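Local coordinates for RNA-binding protein RO60 (Deinococcus radiodurans, PDB 2NVO) that binds several small RNAs that accumulate during recovery from ultraviolet irradiation and contributes to the resistance of the bacterium to that radiation, at residues L44-V49 and Q508-L513; G51-T56 and Q67-V72; G378-A381 and T387-M390; F502-P507 and M512-G517. One frame throughout, in Å; residues are numbered along the deposited sequence.

Contact 1. Residues L44-V49 and Q508-L513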
loop_
_atom_site.group_PDB
_atom_site.type_symbol
_atom_site.label_atom_id
_atom_site.label_comp_id
_atom_site.label_asym_id
_atom_site.label_seq_id
_atom_site.Cartn_x
_atom_site.Cartn_y
_atom_site.Cartn_z
ATOM N N LEU A 44 -10.355 -17.748 -2.847
ATOM C CA LEU A 44 -9.072 -17.668 -2.161
ATOM C C LEU A 44 -8.264 -16.468 -2.652
ATOM O O LEU A 44 -7.609 -15.797 -1.859
ATOM C CB LEU A 44 -8.261 -18.955 -2.346
ATOM C CG LEU A 44 -6.874 -18.947 -1.697
ATOM C CD1 LEU A 44 -7.002 -18.889 -0.175
ATOM C CD2 LEU A 44 -6.048 -20.150 -2.118
ATOM N N THR A 45 -8.309 -16.196 -3.956
ATOM C CA THR A 45 -7.581 -15.050 -4.493
ATOM C C THR A 45 -8.109 -13.762 -3.853
ATOM O O THR A 45 -7.336 -12.870 -3.486
ATOM C CB THR A 45 -7.682 -14.955 -6.039
ATOM O OG1 THR A 45 -6.882 -15.981 -6.642
ATOM C CG2 THR A 45 -7.171 -13.613 -6.525
ATOM N N ARG A 46 -9.424 -13.674 -3.703
ATOM C CA ARG A 46 -10.005 -12.486 -3.089
ATOM C C ARG A 46 -9.505 -12.309 -1.662
ATOM O O ARG A 46 -9.179 -11.211 -1.243
ATOM C CB ARG A 46 -11.529 -12.518 -3.109
ATOM C CG ARG A 46 -12.147 -11.228 -2.564
ATOM C CD ARG A 46 -13.634 -11.126 -2.890
ATOM N NE ARG A 46 -13.844 -10.878 -4.311
ATOM C CZ ARG A 46 -15.002 -10.506 -4.849
ATOM N NH1 ARG A 46 -16.069 -10.341 -4.078
ATOM N NH2 ARG A 46 -15.091 -10.299 -6.163
ATOM N N PHE A 47 -9.454 -13.404 -0.916
ATOM C CA PHE A 47 -8.948 -13.357 0.442
ATOM C C PHE A 47 -7.476 -12.935 0.468
ATOM O O PHE A 47 -7.044 -12.181 1.343
ATOM C CB PHE A 47 -9.137 -14.713 1.121
ATOM C CG PHE A 47 -8.458 -14.819 2.448
ATOM C CD1 PHE A 47 -9.125 -14.466 3.614
ATOM C CD2 PHE A 47 -7.153 -15.271 2.535
ATOM C CE1 PHE A 47 -8.487 -14.554 4.849
ATOM C CE2 PHE A 47 -6.516 -15.359 3.765
ATOM C CZ PHE A 47 -7.189 -15.007 4.915
ATOM N N LEU A 48 -6.706 -13.432 -0.487
ATOM C CA LEU A 48 -5.285 -13.098 -0.579
ATOM C C LEU A 48 -5.019 -11.627 -0.888
ATOM O O LEU A 48 -4.057 -11.052 -0.395
ATOM C CB LEU A 48 -4.610 -13.965 -1.637
ATOM C CG LEU A 48 -4.476 -15.435 -1.259
ATOM C CD1 LEU A 48 -4.035 -16.254 -2.462
ATOM C CD2 LEU A 48 -3.476 -15.569 -0.113
ATOM N N VAL A 49 -5.869 -11.017 -1.703
ATOM C CA VAL A 49 -5.683 -9.612 -2.061
ATOM C C VAL A 49 -6.247 -8.660 -1.018
ATOM O O VAL A 49 -5.582 -7.717 -0.607
ATOM C CB VAL A 49 -6.330 -9.273 -3.425
ATOM C CG1 VAL A 49 -6.342 -7.752 -3.656
ATOM C CG2 VAL A 49 -5.608 -9.985 -4.541
ATOM N N GLN A 508 -21.998 -12.880 -1.041
ATOM C CA GLN A 508 -22.322 -13.981 -1.942
ATOM C C GLN A 508 -22.134 -13.632 -3.421
ATOM O O GLN A 508 -22.111 -14.519 -4.273
ATOM C CB GLN A 508 -23.757 -14.454 -1.703
ATOM C CG GLN A 508 -24.073 -14.792 -0.255
ATOM C CD GLN A 508 -25.344 -15.619 -0.113
ATOM O OE1 GLN A 508 -26.053 -15.858 -1.093
ATOM N NE2 GLN A 508 -25.636 -16.065 1.110
ATOM N N ARG A 509 -21.998 -12.351 -3.740
ATOM C CA ARG A 509 -21.781 -11.968 -5.132
ATOM C C ARG A 509 -20.314 -11.674 -5.390
ATOM O O ARG A 509 -19.526 -11.600 -4.460
ATOM C CB ARG A 509 -22.645 -10.770 -5.504
ATOM C CG ARG A 509 -24.133 -11.029 -5.313
ATOM C CD ARG A 509 -24.939 -9.760 -5.460
ATOM N NE ARG A 509 -24.860 -9.219 -6.810
ATOM C CZ ARG A 509 -25.872 -9.179 -7.666
ATOM N NH1 ARG A 509 -27.067 -9.650 -7.316
ATOM N NH2 ARG A 509 -25.686 -8.663 -8.877
ATOM N N ARG A 510 -19.949 -11.533 -6.657
ATOM C CA ARG A 510 -18.571 -11.221 -7.012
ATOM C C ARG A 510 -18.461 -9.857 -7.665
ATOM O O ARG A 510 -17.353 -9.372 -7.881
ATOM C CB ARG A 510 -17.998 -12.273 -7.958
ATOM C CG ARG A 510 -17.747 -13.610 -7.303
ATOM C CD ARG A 510 -16.776 -14.462 -8.115
ATOM N NE ARG A 510 -15.448 -13.856 -8.194
ATOM C CZ ARG A 510 -14.858 -13.477 -9.326
ATOM N NH1 ARG A 510 -15.467 -13.653 -10.494
ATOM N NH2 ARG A 510 -13.650 -12.929 -9.290
ATOM N N ASP A 511 -19.607 -9.245 -7.976
ATOM C CA ASP A 511 -19.622 -8.013 -8.758
ATOM C C ASP A 511 -19.614 -6.742 -7.892
ATOM O O ASP A 511 -19.890 -5.667 -8.390
ATOM C CB ASP A 511 -20.811 -7.995 -9.746
ATOM C CG ASP A 511 -22.172 -8.214 -9.058
ATOM O OD1 ASP A 511 -22.231 -8.343 -7.817
ATOM O OD2 ASP A 511 -23.203 -8.255 -9.767
ATOM N N MET A 512 -19.281 -6.877 -6.611
ATOM C CA MET A 512 -19.373 -5.748 -5.685
ATOM C C MET A 512 -18.161 -5.654 -4.772
ATOM O O MET A 512 -17.658 -6.665 -4.283
ATOM C CB MET A 512 -20.625 -5.873 -4.808
ATOM C CG MET A 512 -21.900 -5.999 -5.601
ATOM S SD MET A 512 -23.359 -6.239 -4.563
ATOM C CE MET A 512 -23.791 -4.551 -4.144
ATOM N N LEU A 513 -17.728 -4.427 -4.511
ATOM C CA LEU A 513 -16.590 -4.189 -3.622
ATOM C C LEU A 513 -16.874 -2.966 -2.758
ATOM O O LEU A 513 -17.262 -1.928 -3.282
ATOM C CB LEU A 513 -15.330 -3.915 -4.445
ATOM C CG LEU A 513 -14.091 -3.563 -3.610
ATOM C CD1 LEU A 513 -13.645 -4.786 -2.866
ATOM C CD2 LEU A 513 -12.955 -3.017 -4.495
HETATM O O HOH W 1 -18.680 -9.068 -4.302
#
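Between helix 40-50 and the turn that leads into strand 512-517 the nearest CA atoms, of Arg-46 and Arg-510, are 9.5 Å apart, and a single long side chain spans the distance. This is a seam of the Ro60 ring, where the first modelled helix of the TROVE domain meets the VWFA-like domain that closes the horseshoe. Arg-46 leaves the helix with CG anti to its backbone N (chi1 -176°) and runs out extended until it bends at chi3. Its NH2 donates to Arg-510 O at 3.0 Å in a nearly straight bond (162°), with the oxygen lying in the guanidinium plane. The same NH2 also bonds Val-534 O, so this nitrogen holds two carbonyl oxygens, one in the turn and one at the C-terminal end of the model. Arg-510 contributes its CB alongside, 3.9 Å from Arg-46 NH2. On the other domain, Arg-509 turns its NE and NH2 side-on to the two oxygens of Asp-511, a salt bridge within the turn, and its NH1 reaches Asp-480. The second nitrogen of Arg-46 works through solvent: NH1 donates to a water, and that water donates in turn to Arg-509 O and, at 2.6 Å, to Met-512 O.

Contact 2. Residues G51-T56 and Q67-V72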
loop_
_atom_site.group_PDB
_atom_site.type_symbol
_atom_site.label_atom_id
_atom_site.label_comp_id
_atom_site.label_asym_id
_atom_site.label_seq_id
_atom_site.Cartn_x
_atom_site.Cartn_y
_atom_site.Cartn_z
ATOM N N GLY A 51 -7.480 -9.501 2.076
ATOM C CA GLY A 51 -7.149 -9.869 3.439
ATOM C C GLY A 51 -8.423 -10.126 4.209
ATOM O O GLY A 51 -8.434 -10.127 5.436
ATOM N N VAL A 52 -9.502 -10.328 3.465
ATOM C CA VAL A 52 -10.794 -10.650 4.035
ATOM C C VAL A 52 -11.521 -11.575 3.061
ATOM O O VAL A 52 -11.269 -11.554 1.850
ATOM C CB VAL A 52 -11.627 -9.378 4.264
ATOM C CG1 VAL A 52 -12.456 -9.075 3.026
ATOM C CG2 VAL A 52 -12.525 -9.539 5.473
ATOM N N ASP A 53 -12.427 -12.386 3.598
ATOM C CA ASP A 53 -13.158 -13.371 2.809
ATOM C C ASP A 53 -14.530 -12.817 2.378
ATOM O O ASP A 53 -15.564 -13.469 2.538
ATOM C CB ASP A 53 -13.304 -14.653 3.637
ATOM C CG ASP A 53 -13.971 -15.776 2.876
ATOM O OD1 ASP A 53 -14.094 -15.687 1.635
ATOM O OD2 ASP A 53 -14.373 -16.757 3.537
ATOM N N GLY A 54 -14.531 -11.599 1.849
ATOM C CA GLY A 54 -15.753 -10.947 1.404
ATOM C C GLY A 54 -15.393 -9.867 0.408
ATOM O O GLY A 54 -14.241 -9.788 0.000
ATOM N N GLY A 55 -16.356 -9.034 0.017
ATOM C CA GLY A 55 -16.080 -7.985 -0.952
ATOM C C GLY A 55 -15.751 -6.647 -0.307
ATOM O O GLY A 55 -16.299 -5.616 -0.697
ATOM N N THR A 56 -14.857 -6.648 0.676
ATOM C CA THR A 56 -14.560 -5.421 1.414
ATOM C C THR A 56 -13.060 -5.202 1.499
ATOM O O THR A 56 -12.339 -6.079 1.925
ATOM C CB THR A 56 -15.077 -5.482 2.858
ATOM O OG1 THR A 56 -16.475 -5.785 2.865
ATOM C CG2 THR A 56 -14.855 -4.136 3.562
ATOM N N GLN A 67 -7.123 -12.752 9.463
ATOM C CA GLN A 67 -7.330 -13.981 10.193
ATOM C C GLN A 67 -7.891 -14.976 9.203
ATOM O O GLN A 67 -8.660 -14.596 8.321
ATOM C CB GLN A 67 -8.324 -13.760 11.323
ATOM C CG GLN A 67 -7.776 -12.946 12.480
ATOM C CD GLN A 67 -8.683 -13.008 13.682
ATOM O OE1 GLN A 67 -9.317 -12.019 14.046
ATOM N NE2 GLN A 67 -8.770 -14.186 14.301
ATOM N N ALA A 68 -7.499 -16.239 9.328
ATOM C CA ALA A 68 -8.038 -17.283 8.459
ATOM C C ALA A 68 -9.488 -17.592 8.821
ATOM O O ALA A 68 -9.815 -17.771 9.984
ATOM C CB ALA A 68 -7.182 -18.538 8.551
ATOM N N THR A 69 -10.365 -17.641 7.828
ATOM C CA THR A 69 -11.748 -18.005 8.083
ATOM C C THR A 69 -11.938 -19.500 7.855
ATOM O O THR A 69 -11.026 -20.187 7.404
ATOM C CB THR A 69 -12.727 -17.231 7.182
ATOM O OG1 THR A 69 -12.440 -17.519 5.808
ATOM C CG2 THR A 69 -12.619 -15.730 7.431
ATOM N N ASP A 70 -13.130 -19.997 8.155
ATOM C CA ASP A 70 -13.414 -21.423 7.999
ATOM C C ASP A 70 -13.203 -21.876 6.567
ATOM O O ASP A 70 -12.602 -22.928 6.323
ATOM C CB ASP A 70 -14.831 -21.758 8.469
ATOM C CG ASP A 70 -15.017 -21.533 9.951
ATOM O OD1 ASP A 70 -14.026 -21.201 10.629
ATOM O OD2 ASP A 70 -16.154 -21.681 10.445
ATOM N N PHE A 71 -13.679 -21.083 5.607
ATOM C CA PHE A 71 -13.508 -21.472 4.220
ATOM C C PHE A 71 -12.041 -21.670 3.886
ATOM O O PHE A 71 -11.677 -22.587 3.146
ATOM C CB PHE A 71 -14.099 -20.461 3.245
ATOM C CG PHE A 71 -13.547 -20.606 1.867
ATOM C CD1 PHE A 71 -14.087 -21.528 0.989
ATOM C CD2 PHE A 71 -12.447 -19.869 1.464
ATOM C CE1 PHE A 71 -13.557 -21.691 -0.276
ATOM C CE2 PHE A 71 -11.916 -20.029 0.203
ATOM C CZ PHE A 71 -12.473 -20.946 -0.670
ATOM N N VAL A 72 -11.198 -20.795 4.422
ATOM C CA VAL A 72 -9.775 -20.851 4.129
ATOM C C VAL A 72 -9.103 -22.101 4.712
ATOM O O VAL A 72 -8.297 -22.753 4.045
ATOM C CB VAL A 72 -9.058 -19.573 4.613
ATOM C CG1 VAL A 72 -7.559 -19.693 4.431
ATOM C CG2 VAL A 72 -9.600 -18.361 3.874
#
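The N-terminus of helix 70-78 in the TROVE domain, with Thr-69 at its N-cap position, meets the glycine-rich loop that follows helix 40-50. The loop starts at Gly-51, which leaves the helix with positive phi, and its backbone comes nearest at Asp-53, whose CA lies 7.2 Å from Thr-69 CA. Asp-53 carries the contact. With CG anti to the backbone N (chi1 -176°), its carboxylate reaches across to the start of the helix. Thr-69 OG1 donates to Asp-53 OD2 at 3.1 Å, approaching from above the carboxylate plane, 35° out of it. Thr-69 CG2 lies 4.0 Å from Asp-53 CB, nearer the root of the aspartate, so hydroxyl and methyl both rest against this side chain. Asp-53 OD2 also comes to 3.7 Å from CB of Phe-71; the two side chains cross at about a right angle, and the ring plane is turned 35° from that of the carboxylate.

The stronger partner of the aspartate is Arg-43 of helix 40-50, whose NE forms a salt bridge with Asp-53 OD1. Arg-43 also makes a cation-pi contact with Phe-71, so one arginine serves both segments. The contact lies at the surface between helices 40-50 and 70-78: Val-72 packs inward on Phe-47 of the first and on Leu-108 of helix 100-112, while the far end of the loop joins strand 56-59, and Gly-55 bonds through its backbone to Asp-514 of strand 512-517.

Contact 3. Residues G378-A381 and T387-M390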
loop_
_atom_site.group_PDB
_atom_site.type_symbol
_atom_site.label_atom_id
_atom_site.label_comp_id
_atom_site.label_asym_id
_atom_site.label_seq_id
_atom_site.Cartn_x
_atom_site.Cartn_y
_atom_site.Cartn_z
ATOM N N GLY A 378 -12.937 16.403 7.056
ATOM C CA GLY A 378 -12.241 15.148 7.274
ATOM C C GLY A 378 -10.868 15.059 6.609
ATOM O O GLY A 378 -10.585 15.729 5.611
ATOM N N ASP A 379 -10.016 14.222 7.178
ATOM C CA ASP A 379 -8.663 14.001 6.660
ATOM C C ASP A 379 -8.559 12.586 6.143
ATOM O O ASP A 379 -8.267 11.669 6.893
ATOM C CB ASP A 379 -7.620 14.183 7.759
ATOM C CG ASP A 379 -7.588 15.594 8.318
ATOM O OD1 ASP A 379 -7.761 16.569 7.552
ATOM O OD2 ASP A 379 -7.359 15.722 9.542
ATOM N N VAL A 380 -8.797 12.405 4.851
ATOM C CA VAL A 380 -8.806 11.069 4.287
ATOM C C VAL A 380 -7.431 10.448 4.413
ATOM O O VAL A 380 -6.409 11.103 4.124
ATOM C CB VAL A 380 -9.208 11.091 2.800
ATOM C CG1 VAL A 380 -9.041 9.693 2.175
ATOM C CG2 VAL A 380 -10.655 11.604 2.640
ATOM N N ALA A 381 -7.415 9.194 4.856
ATOM C CA ALA A 381 -6.178 8.431 5.017
ATOM C C ALA A 381 -5.223 9.098 6.007
ATOM O O ALA A 381 -4.008 8.930 5.912
ATOM C CB ALA A 381 -5.480 8.234 3.636
ATOM N N THR A 387 -9.654 16.355 2.014
ATOM C CA THR A 387 -11.089 16.159 2.246
ATOM C C THR A 387 -11.669 15.072 1.343
ATOM O O THR A 387 -11.129 14.791 0.295
ATOM C CB THR A 387 -11.872 17.445 2.040
ATOM O OG1 THR A 387 -11.818 17.853 0.666
ATOM C CG2 THR A 387 -11.322 18.559 2.949
ATOM N N PRO A 388 -12.748 14.417 1.788
ATOM C CA PRO A 388 -13.375 13.458 0.876
ATOM C C PRO A 388 -13.693 14.106 -0.482
ATOM O O PRO A 388 -13.525 13.454 -1.507
ATOM C CB PRO A 388 -14.651 13.051 1.621
ATOM C CG PRO A 388 -14.255 13.183 3.105
ATOM C CD PRO A 388 -13.343 14.402 3.136
ATOM N N ASN A 389 -14.107 15.372 -0.479
ATOM C CA ASN A 389 -14.422 16.104 -1.704
ATOM C C ASN A 389 -13.173 16.219 -2.592
ATOM O O ASN A 389 -13.225 15.916 -3.770
ATOM C CB ASN A 389 -15.009 17.490 -1.369
ATOM C CG ASN A 389 -15.041 18.441 -2.559
ATOM O OD1 ASN A 389 -15.690 18.180 -3.591
ATOM N ND2 ASN A 389 -14.384 19.585 -2.401
ATOM N N MET A 390 -12.049 16.588 -1.992
ATOM C CA MET A 390 -10.788 16.660 -2.724
ATOM C C MET A 390 -10.377 15.291 -3.273
ATOM O O MET A 390 -9.970 15.174 -4.433
ATOM C CB MET A 390 -9.691 17.247 -1.834
ATOM C CG MET A 390 -8.383 17.518 -2.565
ATOM S SD MET A 390 -7.069 18.075 -1.462
ATOM C CE MET A 390 -7.757 19.612 -0.844
#
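Gly-378 and Val-380 close against Thr-387 and Pro-388, the tight half of a contact at the start of helix 388-402 in the VWFA-like domain. Here the backbones come to 5.3 Å between Gly-378 CA and Thr-387 CA, and the Gly-378 carbonyl oxygen takes a CA-H...O contact from Thr-387 CA at 3.4 Å, the angle at the hydrogen being 154°. Val-380 fills the adjoining place with one methyl. Its CG2, anti to the carbonyl carbon while CG1 is anti to the backbone N (chi1 173°), rests on the proline at its nitrogen end, 3.6 Å from Pro-388 N and 3.9 Å from Pro-388 CD. No hydrogen bond crosses between the segments. Thr-387 instead spends its hydroxyl on its own helix: OG1 accepts from Met-390 N at 3.0 Å, the capping bond of an N-cap residue.

The looser side lies around Asp-379 and Ala-381, both exposed. Asp-379 has its CB directed away from the helix, and its OD1 accepts from Gly-385 N within the connecting loop. The proline lies near the MIDAS-like metal site, its side chain about 7 Å from that of Ser-374, which binds the cation, and about 9 Å from the bound calcium ion. Val-380 is backed by Phe-518, which follows strand 512-517, Pro-388 rests on Met-375 and Asp-465, and Met-390 packs between helix 426-432 and helix 315-326 of the TROVE domain.

Contact 4. Residues F502-P507 and M512-G517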
loop_
_atom_site.group_PDB
_atom_site.type_symbol
_atom_site.label_atom_id
_atom_site.label_comp_id
_atom_site.label_asym_id
_atom_site.label_seq_id
_atom_site.Cartn_x
_atom_site.Cartn_y
_atom_site.Cartn_z
ATOM N N PHE A 502 -19.232 -0.059 6.912
ATOM C CA PHE A 502 -20.531 -0.058 6.246
ATOM C C PHE A 502 -20.602 -1.338 5.436
ATOM O O PHE A 502 -19.599 -2.007 5.261
ATOM C CB PHE A 502 -20.721 1.183 5.364
ATOM C CG PHE A 502 -19.773 1.258 4.182
ATOM C CD1 PHE A 502 -20.150 0.760 2.935
ATOM C CD2 PHE A 502 -18.526 1.835 4.317
ATOM C CE1 PHE A 502 -19.298 0.838 1.840
ATOM C CE2 PHE A 502 -17.664 1.921 3.234
ATOM C CZ PHE A 502 -18.047 1.422 1.990
ATOM N N SER A 503 -21.784 -1.721 4.977
ATOM C CA SER A 503 -21.875 -2.922 4.153
ATOM C C SER A 503 -22.946 -2.799 3.072
ATOM O O SER A 503 -24.137 -2.616 3.356
ATOM C CB SER A 503 -22.073 -4.181 5.004
ATOM O OG SER A 503 -23.270 -4.109 5.743
ATOM N N ILE A 504 -22.489 -2.892 1.829
ATOM C CA ILE A 504 -23.348 -2.753 0.658
ATOM C C ILE A 504 -23.117 -3.954 -0.225
ATOM O O ILE A 504 -24.064 -4.573 -0.707
ATOM C CB ILE A 504 -22.971 -1.510 -0.153
ATOM C CG1 ILE A 504 -23.083 -0.245 0.714
ATOM C CG2 ILE A 504 -23.814 -1.422 -1.432
ATOM C CD1 ILE A 504 -24.325 0.568 0.515
ATOM N N ALA A 505 -21.842 -4.274 -0.432
ATOM C CA ALA A 505 -21.451 -5.431 -1.221
ATOM C C ALA A 505 -22.012 -6.724 -0.637
ATOM O O ALA A 505 -21.874 -6.992 0.557
ATOM C CB ALA A 505 -19.925 -5.524 -1.328
ATOM N N ASP A 506 -22.630 -7.524 -1.501
ATOM C CA ASP A 506 -23.129 -8.842 -1.119
ATOM C C ASP A 506 -21.998 -9.861 -1.127
ATOM O O ASP A 506 -21.434 -10.147 -2.176
ATOM C CB ASP A 506 -24.222 -9.287 -2.089
ATOM C CG ASP A 506 -25.003 -10.483 -1.578
ATOM O OD1 ASP A 506 -24.400 -11.371 -0.933
ATOM O OD2 ASP A 506 -26.225 -10.517 -1.808
ATOM N N PRO A 507 -21.663 -10.410 0.050
ATOM C CA PRO A 507 -20.565 -11.372 0.200
ATOM C C PRO A 507 -20.745 -12.558 -0.738
ATOM O O PRO A 507 -19.762 -13.150 -1.183
ATOM C CB PRO A 507 -20.703 -11.830 1.656
ATOM C CG PRO A 507 -21.432 -10.730 2.334
ATOM C CD PRO A 507 -22.390 -10.208 1.312
ATOM N N MET A 512 -19.281 -6.877 -6.611
ATOM C CA MET A 512 -19.373 -5.748 -5.685
ATOM C C MET A 512 -18.161 -5.654 -4.772
ATOM O O MET A 512 -17.658 -6.665 -4.283
ATOM C CB MET A 512 -20.625 -5.873 -4.808
ATOM C CG MET A 512 -21.900 -5.999 -5.601
ATOM S SD MET A 512 -23.359 -6.239 -4.563
ATOM C CE MET A 512 -23.791 -4.551 -4.144
ATOM N N LEU A 513 -17.728 -4.427 -4.511
ATOM C CA LEU A 513 -16.590 -4.189 -3.622
ATOM C C LEU A 513 -16.874 -2.966 -2.758
ATOM O O LEU A 513 -17.262 -1.928 -3.282
ATOM C CB LEU A 513 -15.330 -3.915 -4.445
ATOM C CG LEU A 513 -14.091 -3.563 -3.610
ATOM C CD1 LEU A 513 -13.645 -4.786 -2.866
ATOM C CD2 LEU A 513 -12.955 -3.017 -4.495
ATOM N N ASP A 514 -16.679 -3.097 -1.452
ATOM C CA ASP A 514 -16.741 -1.965 -0.529
ATOM C C ASP A 514 -15.309 -1.615 -0.138
ATOM O O ASP A 514 -14.532 -2.491 0.259
ATOM C CB ASP A 514 -17.506 -2.342 0.747
ATOM C CG ASP A 514 -19.000 -2.472 0.533
ATOM O OD1 ASP A 514 -19.515 -2.039 -0.522
ATOM O OD2 ASP A 514 -19.676 -2.995 1.438
ATOM N N VAL A 515 -14.963 -0.340 -0.254
ATOM C CA VAL A 515 -13.677 0.161 0.198
ATOM C C VAL A 515 -13.960 1.032 1.404
ATOM O O VAL A 515 -14.609 2.081 1.295
ATOM C CB VAL A 515 -13.007 1.021 -0.865
ATOM C CG1 VAL A 515 -11.659 1.588 -0.347
ATOM C CG2 VAL A 515 -12.833 0.215 -2.174
ATOM N N VAL A 516 -13.475 0.586 2.553
ATOM C CA VAL A 516 -13.747 1.261 3.812
ATOM C C VAL A 516 -12.506 2.073 4.177
ATOM O O VAL A 516 -11.455 1.517 4.475
ATOM C CB VAL A 516 -14.048 0.233 4.922
ATOM C CG1 VAL A 516 -14.427 0.945 6.233
ATOM C CG2 VAL A 516 -15.171 -0.692 4.482
ATOM N N GLY A 517 -12.638 3.387 4.147
ATOM C CA GLY A 517 -11.496 4.271 4.283
ATOM C C GLY A 517 -10.772 4.408 2.960
ATOM O O GLY A 517 -11.307 4.087 1.889
HETATM O O HOH W 2 -18.341 -4.035 3.574
HETATM O O HOH W 3 -20.436 -6.094 2.739
#
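Asp-514 projects from strand 512-517 into the loop 502-507, which runs back alongside it nearly antiparallel. Its CB sits beside the ring of Phe-502, 3.8 Å from CE1. CG, anti to the carbonyl carbon (chi1 -73°), comes to 3.6 Å from the same CE1, the ring and carboxylate planes being turned 42° from each other. At the tip, OD2 takes two backbone protons. Ile-504 N meets the syn lone pair of Asp-514 OD2 in a nearly straight bond of 2.8 Å, while Ala-505 N reaches the same OD2 at 3.1 Å on the syn side but 32° out of plane. OD1 gets a weak bond from Ala-505 N and touches Ile-504 CB. The two amides would probably favour the charged form of this buried carboxylate. A water lies within hydrogen-bonding distance of Phe-502 O and Asp-514 OD2, with more acceptors around it than protons.

On either side of the aspartate the contacts are largely apolar. Phe-502 turns its edge to Val-515 O and lays CE2 3.8 Å from Val-516 CG2. At the other end Ala-505 CB abuts Met-512 CB, and Met-512 SD accepts a weak bond from Asp-506 N at 3.4 Å. Val-494 of the adjacent strand 491-496 touches Phe-502, Ile-504 and Asp-514. A loop following strand 491-496 is thus pinned to strand 512-517, the last in sequence of the mostly parallel sheet, in the Rossmann-like alpha/beta fold of a VWFA domain.

In the fold
Contacts 1, 2 and 4 gather on one side of the chain around strand 512-517, whereas contact 3 stands 19 Å or more away, centre to centre, near the metal site. Contacts 1 and 4 share Met-512 and Leu-513, and Gly-55 O of contact 2 probably hydrogen-bonds Asp-514 N of contact 4, so TROVE strand 56-59 joins the VWFA-like sheet. Contact 2 lies at the surface; the others are partly buried. Their chemistry differs accordingly: contact 1 bridges domains with a charged side chain, backbone carbonyls and a water, contact 2 pairs a hydroxyl with a carboxylate, contact 3 is hydrophobic with a CA-H...O contact, and contact 4 gives a carboxylate to backbone amides.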